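Local coordinates for protein putative agmatine deiminase (Streptococcus mutans, PDB 2EWO) that probably hydrolyses agmatine to N-carbamoylputrescine and ammonia, as an agmatine deiminase of the peptidyl-arginine deiminase family, at residues A2-K6 and R142-E146; Q12-R16 and G111-A115; S57-V62 and S83-R87; W123-D128 and H182-N186. One frame throughout, in Å; residues are numbered along the deposited sequence.

Interaction 1: residues A2-K6 and R142-E146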
loop_
_atom_site.group_PDB
_atom_site.type_symbol
_atom_site.label_atom_id
_atom_site.label_comp_id
_atom_site.label_asym_id
_atom_site.label_seq_id
_atom_site.Cartn_x
_atom_site.Cartn_y
_atom_site.Cartn_z
ATOM N N ALA A 2 -21.645 6.504 -15.883
ATOM C CA ALA A 2 -21.530 5.463 -14.817
ATOM C C ALA A 2 -22.126 5.988 -13.512
ATOM O O ALA A 2 -21.429 6.104 -12.504
ATOM C CB ALA A 2 -20.062 5.072 -14.624
ATOM N N LYS A 3 -23.420 6.300 -13.547
ATOM C CA LYS A 3 -24.117 6.820 -12.379
ATOM C C LYS A 3 -24.868 5.752 -11.585
ATOM O O LYS A 3 -24.705 4.554 -11.824
ATOM C CB LYS A 3 -25.074 7.949 -12.780
ATOM C CG LYS A 3 -26.272 7.539 -13.617
ATOM C CD LYS A 3 -27.186 8.735 -13.899
ATOM C CE LYS A 3 -28.462 8.315 -14.648
ATOM N NZ LYS A 3 -28.216 7.756 -16.027
ATOM N N ARG A 4 -25.687 6.196 -10.633
ATOM C CA ARG A 4 -26.449 5.294 -9.767
ATOM C C ARG A 4 -27.924 5.647 -9.691
ATOM O O ARG A 4 -28.293 6.663 -9.117
ATOM C CB ARG A 4 -25.881 5.307 -8.337
ATOM C CG ARG A 4 -24.501 4.673 -8.181
ATOM C CD ARG A 4 -24.520 3.393 -7.340
ATOM N NE ARG A 4 -23.906 3.591 -6.024
ATOM C CZ ARG A 4 -23.266 2.649 -5.331
ATOM N NH1 ARG A 4 -23.145 1.416 -5.822
ATOM N NH2 ARG A 4 -22.734 2.945 -4.150
ATOM N N ILE A 5 -28.766 4.804 -10.272
ATOM C CA ILE A 5 -30.201 5.036 -10.204
ATOM C C ILE A 5 -30.579 4.741 -8.764
ATOM O O ILE A 5 -30.174 3.717 -8.212
ATOM C CB ILE A 5 -30.962 4.089 -11.125
ATOM C CG1 ILE A 5 -32.432 4.036 -10.707
ATOM C CG2 ILE A 5 -30.292 2.729 -11.108
ATOM C CD1 ILE A 5 -33.157 5.368 -10.860
ATOM N N LYS A 6 -31.367 5.620 -8.154
ATOM C CA LYS A 6 -31.712 5.395 -6.764
ATOM C C LYS A 6 -33.155 5.516 -6.320
ATOM O O LYS A 6 -33.472 5.152 -5.190
ATOM C CB LYS A 6 -30.826 6.272 -5.878
ATOM C CG LYS A 6 -30.552 7.673 -6.419
ATOM C CD LYS A 6 -29.602 8.435 -5.494
ATOM C CE LYS A 6 -28.278 7.694 -5.304
ATOM N NZ LYS A 6 -27.336 8.399 -4.385
ATOM N N ARG A 142 -18.761 -1.626 -7.674
ATOM C CA ARG A 142 -18.902 -0.251 -8.146
ATOM C C ARG A 142 -17.808 0.065 -9.162
ATOM O O ARG A 142 -18.077 0.636 -10.215
ATOM C CB ARG A 142 -18.794 0.719 -6.968
ATOM C CG ARG A 142 -19.035 2.179 -7.313
ATOM C CD ARG A 142 -20.516 2.468 -7.424
ATOM N NE ARG A 142 -20.814 3.816 -7.902
ATOM C CZ ARG A 142 -20.819 4.184 -9.183
ATOM N NH1 ARG A 142 -20.536 3.307 -10.134
ATOM N NH2 ARG A 142 -21.137 5.428 -9.518
ATOM N N LYS A 143 -16.576 -0.316 -8.836
ATOM C CA LYS A 143 -15.430 -0.068 -9.713
ATOM C C LYS A 143 -15.584 -0.676 -11.114
ATOM O O LYS A 143 -15.283 -0.039 -12.127
ATOM C CB LYS A 143 -14.139 -0.618 -9.093
ATOM C CG LYS A 143 -13.504 0.198 -7.967
ATOM C CD LYS A 143 -12.189 -0.482 -7.529
ATOM C CE LYS A 143 -11.583 0.092 -6.245
ATOM N NZ LYS A 143 -10.412 -0.705 -5.752
ATOM N N VAL A 144 -16.035 -1.919 -11.170
ATOM C CA VAL A 144 -16.209 -2.580 -12.448
ATOM C C VAL A 144 -17.373 -1.968 -13.253
ATOM O O VAL A 144 -17.359 -1.988 -14.479
ATOM C CB VAL A 144 -16.398 -4.096 -12.238
ATOM C CG1 VAL A 144 -17.579 -4.323 -11.346
ATOM C CG2 VAL A 144 -16.573 -4.803 -13.570
ATOM N N CYS A 145 -18.378 -1.422 -12.582
ATOM C CA CYS A 145 -19.453 -0.795 -13.333
ATOM C C CYS A 145 -18.957 0.538 -13.877
ATOM O O CYS A 145 -19.551 1.089 -14.792
ATOM C CB CYS A 145 -20.675 -0.504 -12.465
ATOM S SG CYS A 145 -21.723 -1.900 -12.085
ATOM N N GLU A 146 -17.878 1.069 -13.317
ATOM C CA GLU A 146 -17.386 2.364 -13.768
ATOM C C GLU A 146 -16.645 2.309 -15.070
ATOM O O GLU A 146 -16.836 3.164 -15.936
ATOM C CB GLU A 146 -16.466 2.987 -12.722
ATOM C CG GLU A 146 -17.159 3.875 -11.708
ATOM C CD GLU A 146 -17.746 5.153 -12.317
ATOM O OE1 GLU A 146 -17.012 5.896 -13.010
ATOM O OE2 GLU A 146 -18.947 5.423 -12.083
#

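Interaction 2: residues Q12-R16 and G111-A115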
loop_
_atom_site.group_PDB
_atom_site.type_symbol
_atom_site.label_atom_id
_atom_site.label_comp_id
_atom_site.label_asym_id
_atom_site.label_seq_id
_atom_site.Cartn_x
_atom_site.Cartn_y
_atom_site.Cartn_z
ATOM N N GLN A 12 -39.483 -1.956 -11.972
ATOM C CA GLN A 12 -40.195 -0.808 -12.507
ATOM C C GLN A 12 -39.481 -0.266 -13.727
ATOM O O GLN A 12 -40.118 0.112 -14.714
ATOM C CB GLN A 12 -40.264 0.290 -11.462
ATOM C CG GLN A 12 -40.505 -0.230 -10.078
ATOM C CD GLN A 12 -39.947 0.696 -9.025
ATOM O OE1 GLN A 12 -39.926 0.364 -7.841
ATOM N NE2 GLN A 12 -39.490 1.866 -9.449
ATOM N N ASP A 13 -38.153 -0.223 -13.649
ATOM C CA ASP A 13 -37.320 0.293 -14.740
ATOM C C ASP A 13 -37.283 -0.614 -15.967
ATOM O O ASP A 13 -36.752 -0.232 -17.010
ATOM C CB ASP A 13 -35.892 0.535 -14.234
ATOM C CG ASP A 13 -35.802 1.714 -13.284
ATOM O OD1 ASP A 13 -36.698 1.855 -12.429
ATOM O OD2 ASP A 13 -34.827 2.490 -13.392
ATOM N N GLY A 14 -37.848 -1.812 -15.837
ATOM C CA GLY A 14 -37.871 -2.735 -16.953
ATOM C C GLY A 14 -36.548 -3.421 -17.233
ATOM O O GLY A 14 -36.087 -3.440 -18.375
ATOM N N PHE A 15 -35.917 -3.961 -16.194
ATOM C CA PHE A 15 -34.657 -4.683 -16.361
ATOM C C PHE A 15 -34.790 -6.027 -15.665
ATOM O O PHE A 15 -35.650 -6.199 -14.803
ATOM C CB PHE A 15 -33.478 -3.905 -15.773
ATOM C CG PHE A 15 -33.076 -2.704 -16.583
ATOM C CD1 PHE A 15 -33.930 -1.606 -16.700
ATOM C CD2 PHE A 15 -31.836 -2.657 -17.214
ATOM C CE1 PHE A 15 -33.555 -0.481 -17.429
ATOM C CE2 PHE A 15 -31.452 -1.536 -17.948
ATOM C CZ PHE A 15 -32.314 -0.444 -18.053
ATOM N N ARG A 16 -33.935 -6.973 -16.041
ATOM C CA ARG A 16 -33.982 -8.321 -15.477
ATOM C C ARG A 16 -32.679 -9.075 -15.662
ATOM O O ARG A 16 -32.104 -9.076 -16.750
ATOM C CB ARG A 16 -35.101 -9.131 -16.149
ATOM C CG ARG A 16 -35.138 -8.978 -17.677
ATOM C CD ARG A 16 -36.038 -9.996 -18.363
ATOM N NE ARG A 16 -35.362 -11.274 -18.575
ATOM C CZ ARG A 16 -34.421 -11.484 -19.493
ATOM N NH1 ARG A 16 -34.046 -10.498 -20.295
ATOM N NH2 ARG A 16 -33.839 -12.675 -19.601
ATOM N N GLY A 111 -31.176 -3.024 -25.429
ATOM C CA GLY A 111 -29.804 -2.588 -25.626
ATOM C C GLY A 111 -29.100 -2.077 -24.376
ATOM O O GLY A 111 -27.912 -2.339 -24.182
ATOM N N ASP A 112 -29.833 -1.349 -23.535
ATOM C CA ASP A 112 -29.282 -0.780 -22.305
ATOM C C ASP A 112 -28.775 -1.864 -21.336
ATOM O O ASP A 112 -29.349 -2.951 -21.242
ATOM C CB ASP A 112 -30.342 0.097 -21.602
ATOM C CG ASP A 112 -31.013 1.121 -22.548
ATOM O OD1 ASP A 112 -30.470 1.395 -23.651
ATOM O OD2 ASP A 112 -32.086 1.660 -22.177
ATOM N N LEU A 113 -27.689 -1.565 -20.628
ATOM C CA LEU A 113 -27.113 -2.492 -19.651
ATOM C C LEU A 113 -27.004 -1.804 -18.293
ATOM O O LEU A 113 -26.259 -0.841 -18.137
ATOM C CB LEU A 113 -25.720 -2.957 -20.088
ATOM C CG LEU A 113 -24.960 -3.813 -19.056
ATOM C CD1 LEU A 113 -25.648 -5.157 -18.889
ATOM C CD2 LEU A 113 -23.520 -4.013 -19.499
ATOM N N ARG A 114 -27.747 -2.314 -17.319
ATOM C CA ARG A 114 -27.753 -1.774 -15.971
ATOM C C ARG A 114 -27.069 -2.778 -15.044
ATOM O O ARG A 114 -26.326 -3.637 -15.508
ATOM C CB ARG A 114 -29.190 -1.568 -15.534
ATOM C CG ARG A 114 -29.485 -0.203 -15.018
ATOM C CD ARG A 114 -30.065 0.698 -16.072
ATOM N NE ARG A 114 -31.267 1.330 -15.541
ATOM C CZ ARG A 114 -31.752 2.498 -15.946
ATOM N NH1 ARG A 114 -31.136 3.180 -16.907
ATOM N NH2 ARG A 114 -32.845 2.990 -15.370
ATOM N N ALA A 115 -27.318 -2.677 -13.739
ATOM C CA ALA A 115 -26.730 -3.611 -12.764
ATOM C C ALA A 115 -27.247 -3.393 -11.342
ATOM O O ALA A 115 -27.771 -2.334 -11.014
ATOM C CB ALA A 115 -25.201 -3.516 -12.775
#

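Interaction 3: residues S57-V62 and S83-R87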
loop_
_atom_site.group_PDB
_atom_site.type_symbol
_atom_site.label_atom_id
_atom_site.label_comp_id
_atom_site.label_asym_id
_atom_site.label_seq_id
_atom_site.Cartn_x
_atom_site.Cartn_y
_atom_site.Cartn_z
ATOM N N SER A 57 -10.946 -17.853 -22.912
ATOM C CA SER A 57 -10.329 -17.236 -24.094
ATOM C C SER A 57 -10.943 -17.626 -25.427
ATOM O O SER A 57 -11.298 -16.765 -26.238
ATOM C CB SER A 57 -8.832 -17.569 -24.163
ATOM O OG SER A 57 -8.139 -17.125 -23.011
ATOM N N GLU A 58 -11.046 -18.926 -25.662
ATOM C CA GLU A 58 -11.590 -19.405 -26.919
ATOM C C GLU A 58 -13.093 -19.203 -27.113
ATOM O O GLU A 58 -13.627 -19.530 -28.166
ATOM C CB GLU A 58 -11.235 -20.881 -27.125
ATOM C CG GLU A 58 -11.507 -21.800 -25.945
ATOM C CD GLU A 58 -11.673 -23.252 -26.385
ATOM O OE1 GLU A 58 -12.684 -23.547 -27.067
ATOM O OE2 GLU A 58 -10.798 -24.096 -26.067
ATOM N N PHE A 59 -13.780 -18.636 -26.131
ATOM C CA PHE A 59 -15.216 -18.452 -26.286
ATOM C C PHE A 59 -15.638 -16.985 -26.307
ATOM O O PHE A 59 -16.576 -16.593 -27.015
ATOM C CB PHE A 59 -15.933 -19.213 -25.169
ATOM C CG PHE A 59 -15.620 -20.691 -25.151
ATOM C CD1 PHE A 59 -16.226 -21.559 -26.059
ATOM C CD2 PHE A 59 -14.690 -21.209 -24.253
ATOM C CE1 PHE A 59 -15.913 -22.923 -26.072
ATOM C CE2 PHE A 59 -14.369 -22.572 -24.260
ATOM C CZ PHE A 59 -14.984 -23.430 -25.173
ATOM N N GLU A 60 -14.923 -16.179 -25.530
ATOM C CA GLU A 60 -15.179 -14.745 -25.404
ATOM C C GLU A 60 -14.016 -14.108 -24.673
ATOM O O GLU A 60 -13.117 -14.801 -24.202
ATOM C CB GLU A 60 -16.469 -14.495 -24.614
ATOM C CG GLU A 60 -16.720 -15.485 -23.480
ATOM C CD GLU A 60 -17.937 -15.135 -22.648
ATOM O OE1 GLU A 60 -18.903 -14.573 -23.200
ATOM O OE2 GLU A 60 -17.935 -15.434 -21.435
ATOM N N PRO A 61 -14.004 -12.775 -24.586
ATOM C CA PRO A 61 -12.923 -12.076 -23.889
ATOM C C PRO A 61 -13.031 -12.151 -22.368
ATOM O O PRO A 61 -14.122 -12.296 -21.791
ATOM C CB PRO A 61 -13.054 -10.649 -24.400
ATOM C CG PRO A 61 -14.528 -10.533 -24.622
ATOM C CD PRO A 61 -14.852 -11.822 -25.315
ATOM N N VAL A 62 -11.869 -12.057 -21.731
ATOM C CA VAL A 62 -11.770 -12.098 -20.281
ATOM C C VAL A 62 -11.192 -10.798 -19.753
ATOM O O VAL A 62 -10.240 -10.243 -20.323
ATOM C CB VAL A 62 -10.840 -13.215 -19.779
ATOM C CG1 VAL A 62 -11.015 -13.362 -18.280
ATOM C CG2 VAL A 62 -11.122 -14.519 -20.499
ATOM N N SER A 83 -1.517 -14.310 -25.431
ATOM C CA SER A 83 -2.233 -13.057 -25.174
ATOM C C SER A 83 -3.216 -12.810 -26.312
ATOM O O SER A 83 -2.879 -12.163 -27.312
ATOM C CB SER A 83 -1.257 -11.871 -25.072
ATOM O OG SER A 83 -1.947 -10.641 -24.849
ATOM N N HIS A 84 -4.430 -13.328 -26.167
ATOM C CA HIS A 84 -5.427 -13.152 -27.211
ATOM C C HIS A 84 -6.436 -12.050 -26.889
ATOM O O HIS A 84 -6.215 -10.880 -27.219
ATOM C CB HIS A 84 -6.135 -14.486 -27.487
ATOM C CG HIS A 84 -7.123 -14.428 -28.612
ATOM N ND1 HIS A 84 -7.029 -13.514 -29.645
ATOM C CD2 HIS A 84 -8.222 -15.172 -28.874
ATOM C CE1 HIS A 84 -8.027 -13.699 -30.487
ATOM N NE2 HIS A 84 -8.768 -14.701 -30.044
ATOM N N ASN A 85 -7.534 -12.419 -26.238
ATOM C CA ASN A 85 -8.575 -11.455 -25.894
ATOM C C ASN A 85 -8.750 -11.281 -24.383
ATOM O O ASN A 85 -9.853 -11.033 -23.890
ATOM C CB ASN A 85 -9.890 -11.891 -26.531
ATOM C CG ASN A 85 -10.313 -13.279 -26.091
ATOM O OD1 ASN A 85 -9.470 -14.137 -25.795
ATOM N ND2 ASN A 85 -11.624 -13.518 -26.063
ATOM N N ILE A 86 -7.643 -11.415 -23.664
ATOM C CA ILE A 86 -7.625 -11.265 -22.220
ATOM C C ILE A 86 -6.961 -9.930 -21.855
ATOM O O ILE A 86 -5.806 -9.682 -22.233
ATOM C CB ILE A 86 -6.828 -12.413 -21.561
ATOM C CG1 ILE A 86 -7.513 -13.750 -21.827
ATOM C CG2 ILE A 86 -6.697 -12.181 -20.068
ATOM C CD1 ILE A 86 -6.758 -14.938 -21.263
ATOM N N ARG A 87 -7.692 -9.065 -21.146
ATOM C CA ARG A 87 -7.143 -7.772 -20.720
ATOM C C ARG A 87 -6.964 -7.730 -19.211
ATOM O O ARG A 87 -7.838 -8.155 -18.450
ATOM C CB ARG A 87 -8.044 -6.605 -21.146
ATOM C CG ARG A 87 -9.403 -6.537 -20.464
ATOM C CD ARG A 87 -10.105 -5.240 -20.840
ATOM N NE ARG A 87 -11.459 -5.141 -20.295
ATOM C CZ ARG A 87 -12.254 -4.091 -20.478
ATOM N NH1 ARG A 87 -11.827 -3.059 -21.187
ATOM N NH2 ARG A 87 -13.475 -4.071 -19.959
#

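Interaction 4: residues W123-D128 and H182-N186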
loop_
_atom_site.group_PDB
_atom_site.type_symbol
_atom_site.label_atom_id
_atom_site.label_comp_id
_atom_site.label_asym_id
_atom_site.label_seq_id
_atom_site.Cartn_x
_atom_site.Cartn_y
_atom_site.Cartn_z
ATOM N N TRP A 123 -19.421 -12.845 3.489
ATOM C CA TRP A 123 -20.206 -14.021 3.846
ATOM C C TRP A 123 -20.463 -14.081 5.350
ATOM O O TRP A 123 -19.972 -14.981 6.032
ATOM C CB TRP A 123 -19.466 -15.289 3.402
ATOM C CG TRP A 123 -19.112 -15.274 1.954
ATOM C CD1 TRP A 123 -19.965 -15.445 0.900
ATOM C CD2 TRP A 123 -17.833 -14.963 1.390
ATOM N NE1 TRP A 123 -19.299 -15.250 -0.286
ATOM C CE2 TRP A 123 -17.989 -14.953 -0.015
ATOM C CE3 TRP A 123 -16.572 -14.686 1.933
ATOM C CZ2 TRP A 123 -16.928 -14.674 -0.883
ATOM C CZ3 TRP A 123 -15.517 -14.408 1.071
ATOM C CH2 TRP A 123 -15.702 -14.404 -0.321
ATOM N N GLY A 124 -21.227 -13.125 5.868
ATOM C CA GLY A 124 -21.512 -13.123 7.296
ATOM C C GLY A 124 -21.187 -11.810 7.978
ATOM O O GLY A 124 -22.040 -11.224 8.643
ATOM N N GLY A 125 -19.952 -11.349 7.818
ATOM C CA GLY A 125 -19.556 -10.097 8.421
ATOM C C GLY A 125 -18.771 -10.278 9.695
ATOM O O GLY A 125 -17.925 -11.166 9.800
ATOM N N LEU A 126 -19.042 -9.409 10.658
ATOM C CA LEU A 126 -18.374 -9.468 11.948
ATOM C C LEU A 126 -18.981 -10.600 12.755
ATOM O O LEU A 126 -18.486 -10.967 13.823
ATOM C CB LEU A 126 -18.554 -8.147 12.695
ATOM C CG LEU A 126 -17.501 -7.064 12.467
ATOM C CD1 LEU A 126 -17.967 -5.778 13.110
ATOM C CD2 LEU A 126 -16.160 -7.510 13.044
ATOM N N VAL A 127 -20.064 -11.159 12.229
ATOM C CA VAL A 127 -20.743 -12.244 12.906
ATOM C C VAL A 127 -20.220 -13.598 12.453
ATOM O O VAL A 127 -19.973 -14.478 13.275
ATOM C CB VAL A 127 -22.284 -12.141 12.694
ATOM C CG1 VAL A 127 -22.581 -11.575 11.322
ATOM C CG2 VAL A 127 -22.940 -13.505 12.878
ATOM N N ASP A 128 -20.018 -13.766 11.154
ATOM C CA ASP A 128 -19.538 -15.051 10.678
ATOM C C ASP A 128 -18.723 -14.954 9.400
ATOM O O ASP A 128 -18.538 -15.946 8.698
ATOM C CB ASP A 128 -20.730 -15.984 10.472
ATOM C CG ASP A 128 -20.313 -17.412 10.229
ATOM O OD1 ASP A 128 -19.543 -17.949 11.052
ATOM O OD2 ASP A 128 -20.762 -17.999 9.221
ATOM N N HIS A 182 -29.714 -16.992 7.053
ATOM C CA HIS A 182 -28.688 -17.083 8.083
ATOM C C HIS A 182 -28.718 -15.781 8.891
ATOM O O HIS A 182 -28.961 -14.709 8.343
ATOM C CB HIS A 182 -27.316 -17.289 7.421
ATOM C CG HIS A 182 -26.280 -17.885 8.326
ATOM N ND1 HIS A 182 -25.709 -17.189 9.368
ATOM C CD2 HIS A 182 -25.710 -19.114 8.339
ATOM C CE1 HIS A 182 -24.830 -17.961 9.984
ATOM N NE2 HIS A 182 -24.812 -19.135 9.379
ATOM N N PRO A 183 -28.504 -15.858 10.211
ATOM C CA PRO A 183 -28.523 -14.639 11.022
ATOM C C PRO A 183 -27.449 -13.611 10.627
ATOM O O PRO A 183 -27.623 -12.423 10.878
ATOM C CB PRO A 183 -28.349 -15.171 12.448
ATOM C CG PRO A 183 -27.541 -16.428 12.251
ATOM C CD PRO A 183 -28.228 -17.040 11.047
ATOM N N SER A 184 -26.356 -14.062 10.007
ATOM C CA SER A 184 -25.279 -13.153 9.597
ATOM C C SER A 184 -25.530 -12.610 8.202
ATOM O O SER A 184 -24.596 -12.327 7.461
ATOM C CB SER A 184 -23.917 -13.867 9.622
ATOM O OG SER A 184 -23.830 -14.899 8.655
ATOM N N ARG A 185 -26.798 -12.429 7.861
ATOM C CA ARG A 185 -27.156 -11.961 6.534
ATOM C C ARG A 185 -28.610 -11.496 6.548
ATOM O O ARG A 185 -29.518 -12.289 6.292
ATOM C CB ARG A 185 -27.002 -13.130 5.559
ATOM C CG ARG A 185 -26.750 -12.761 4.126
ATOM C CD ARG A 185 -25.293 -12.394 3.891
ATOM N NE ARG A 185 -24.452 -13.529 3.507
ATOM C CZ ARG A 185 -24.133 -14.544 4.302
ATOM N NH1 ARG A 185 -24.580 -14.592 5.548
ATOM N NH2 ARG A 185 -23.354 -15.511 3.847
ATOM N N ASN A 186 -28.841 -10.227 6.867
ATOM C CA ASN A 186 -30.201 -9.677 6.879
ATOM C C ASN A 186 -31.135 -10.202 7.967
ATOM O O ASN A 186 -32.249 -10.637 7.683
ATOM C CB ASN A 186 -30.858 -9.902 5.517
ATOM C CG ASN A 186 -30.028 -9.346 4.379
ATOM O OD1 ASN A 186 -30.220 -9.705 3.208
ATOM N ND2 ASN A 186 -29.099 -8.452 4.714
#

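Interaction 1: residues A2-K6 and R142-E146
The guanidinium of R4 has R142 CD over one face, near its rim, with R4 NH1 3.3 Å from R142 CD. The guanidinium of R142 has the aliphatic CG of R4 over one of its own faces. At its edge, in the plane, sits the carbonyl oxygen of A2. The two guanidinium planes are 30° apart, and R4 NE lies 3.6 Å from R142 NE. Two like charges this close would probably repel. The cost is likely offset in part by D117, which forms a salt bridge with R4 NH1. A bridge from R142 NH1 to E146 OE2, one helical turn on, is weak and doubtful.

The polar link across the contact is R142 NH2 to A2 O, a hydrogen bond of 3.1 Å. It is nearly straight, with an N-H...O angle of 171°. R142 reaches this carbonyl because CG stands opposite the backbone N (chi1 -175°) and the chain bends at chi2. The other carboxylate oxygen, E146 OE1, accepts a hydrogen bond from I88 N of the second subunit.

The contact joins the N-terminal arm to helix 137-146. Strand 4-5 is an outermost strand of its mixed sheet within this chain and runs parallel to strand 152-155, where R4 touches S152 and K154. K3 is tied to D151 by a salt bridge. On the helix, R142 packs on L75 of the second subunit, so the arm and the helix meet close to a subunit interface.

Interaction 2: residues Q12-R16 and G111-A115
D13 and R114 form a salt bridge. R114 NH2 donates to D13 OD2 at 2.8 Å, with an N-H...O angle of 144°. The oxygen lies in the guanidinium plane and uses its anti lone pair, the one turned away from D13 OD1. Only NH2 and OD2 meet, in keeping with carboxylate and guanidinium planes 62° apart. D13 OD1 is satisfied by a hydrogen bond with the hydroxyl of T8. R114 NE donates to the hydroxyl of Y153, which also makes a weak hydrogen bond with D13 OD2. The acid and the base thus share a third polar partner.

These bonds tie the short helix 10-13 to strand 113-119. This strand pairs antiparallel with strand 104-107 and parallel with strand 152-155, the strand that carries Y153. G14 follows the helix with positive phi, and F15 then turns its side chain toward the strand.

The F15 ring lies almost flat against the R114 guanidinium, the two planes 13° apart. F15 CE1 is 3.4 Å above the guanidinium plane, toward its rim. R114 CG is over the ring face in a CH-pi contact, 4.2 Å from the F15 centroid. The R114 chain bends at chi2 and chi3 to run across the ring before its end meets D13. D112 CB touches the outer end of the same ring, 4.1 Å from F15 CZ.

Interaction 3: residues S57-V62 and S83-R87
V62 and I86 pair in parallel, and two backbone hydrogen bonds bracket I86. V62 N donates to N85 O at 3.1 Å. R87 N donates to V62 O at 2.9 Å, approaching nearly along the C=O axis. The same V62 oxygen receives a CA-H...O contact from I86 CA at 3.4 Å.

The pairing opens the parallel part of a mixed sheet. Strand 86-90 is outermost within this chain, strand 62-66 lies next to it, and strand 24-29 follows. Helix 71-79 lies in the connection between the two paired strands, which makes this a beta-alpha-beta crossover.

Side-chain polar contacts gather at N85, in the loop before strand 86-90. Its CG stands between the backbone N and the carbonyl carbon (chi1 58°), which turns the amide toward the 57-62 loop. N85 ND2 donates to S57 O at 3.3 Å, although the position of this nitrogen is less sure. The S57 hydroxyl makes weak hydrogen bonds with the carbonyls of A53 and E54 in helix 43-57. R87 carries NE to the hydroxyl of S63.

In the packing, V62 and I86 side chains lie on one face of the sheet. They run side by side and point the same way, with V62 CG2 3.9 Å from I86 CG1. S57 OG approaches I86 CD1. P61 CB rests 3.3 Å from the backbone oxygen N85 O.

Interaction 4: residues W123-D128 and H182-N186
R185 lays its guanidinium flat against the backbone of W123 and G124. G124 N is 3.5 Å above the plane, over its centre. R185 CG stands opposite the backbone N (chi1 -155°). Bends at chi2 and chi3 then fold the chain back so that a face, not an edge, meets the loop. A weak hydrogen bond from R185 NH1 to S184 O accompanies this fold. NH2 lies near the edge of the W123 indole.

S184 OG sits between the backbone N and the carbonyl carbon (chi1 66°), 3.2 Å from G124 CA. G124 CA also makes a CA-H...O contact with S184 O. D128 CB lies 3.8 Å from S184 OG.

H182 opens a type I beta turn that ends at R185. Its ND1 accepts a hydrogen bond from S184 N in the ring plane, at 3.3 Å, which helps fix the ring's rotation.

Loop 123-128 lies between strand 113-119 and helix 137-146, and loop 182-186 between helices 177-180 and 191-202. The W123 ring meets those of F120, W97 and H222.

No hydrogen bond crosses between the two loops, so they are joined by packing and weak contacts. The stronger partner of R185 is E161, in a salt bridge from NE.

Interactions 1 and 2 hold neighbouring elements. Strand 4-5 and strand 113-119 belong to one mixed sheet, and the two contacts touch where C145 SG packs on A115 CB. Interaction 1 is partly buried and borders the second subunit; interaction 2 is a surface contact within one chain. Both use arginines, but a backbone carbonyl is the acceptor in the first and a carboxylate in the second. Interaction 3 lies in the other four-stranded sheet, also beside the second subunit, and relies on backbone pairing. Interaction 4, partly buried, joins two loops without regular structure. It lies across the chain's centre from interaction 3, their centres about 36 Å apart.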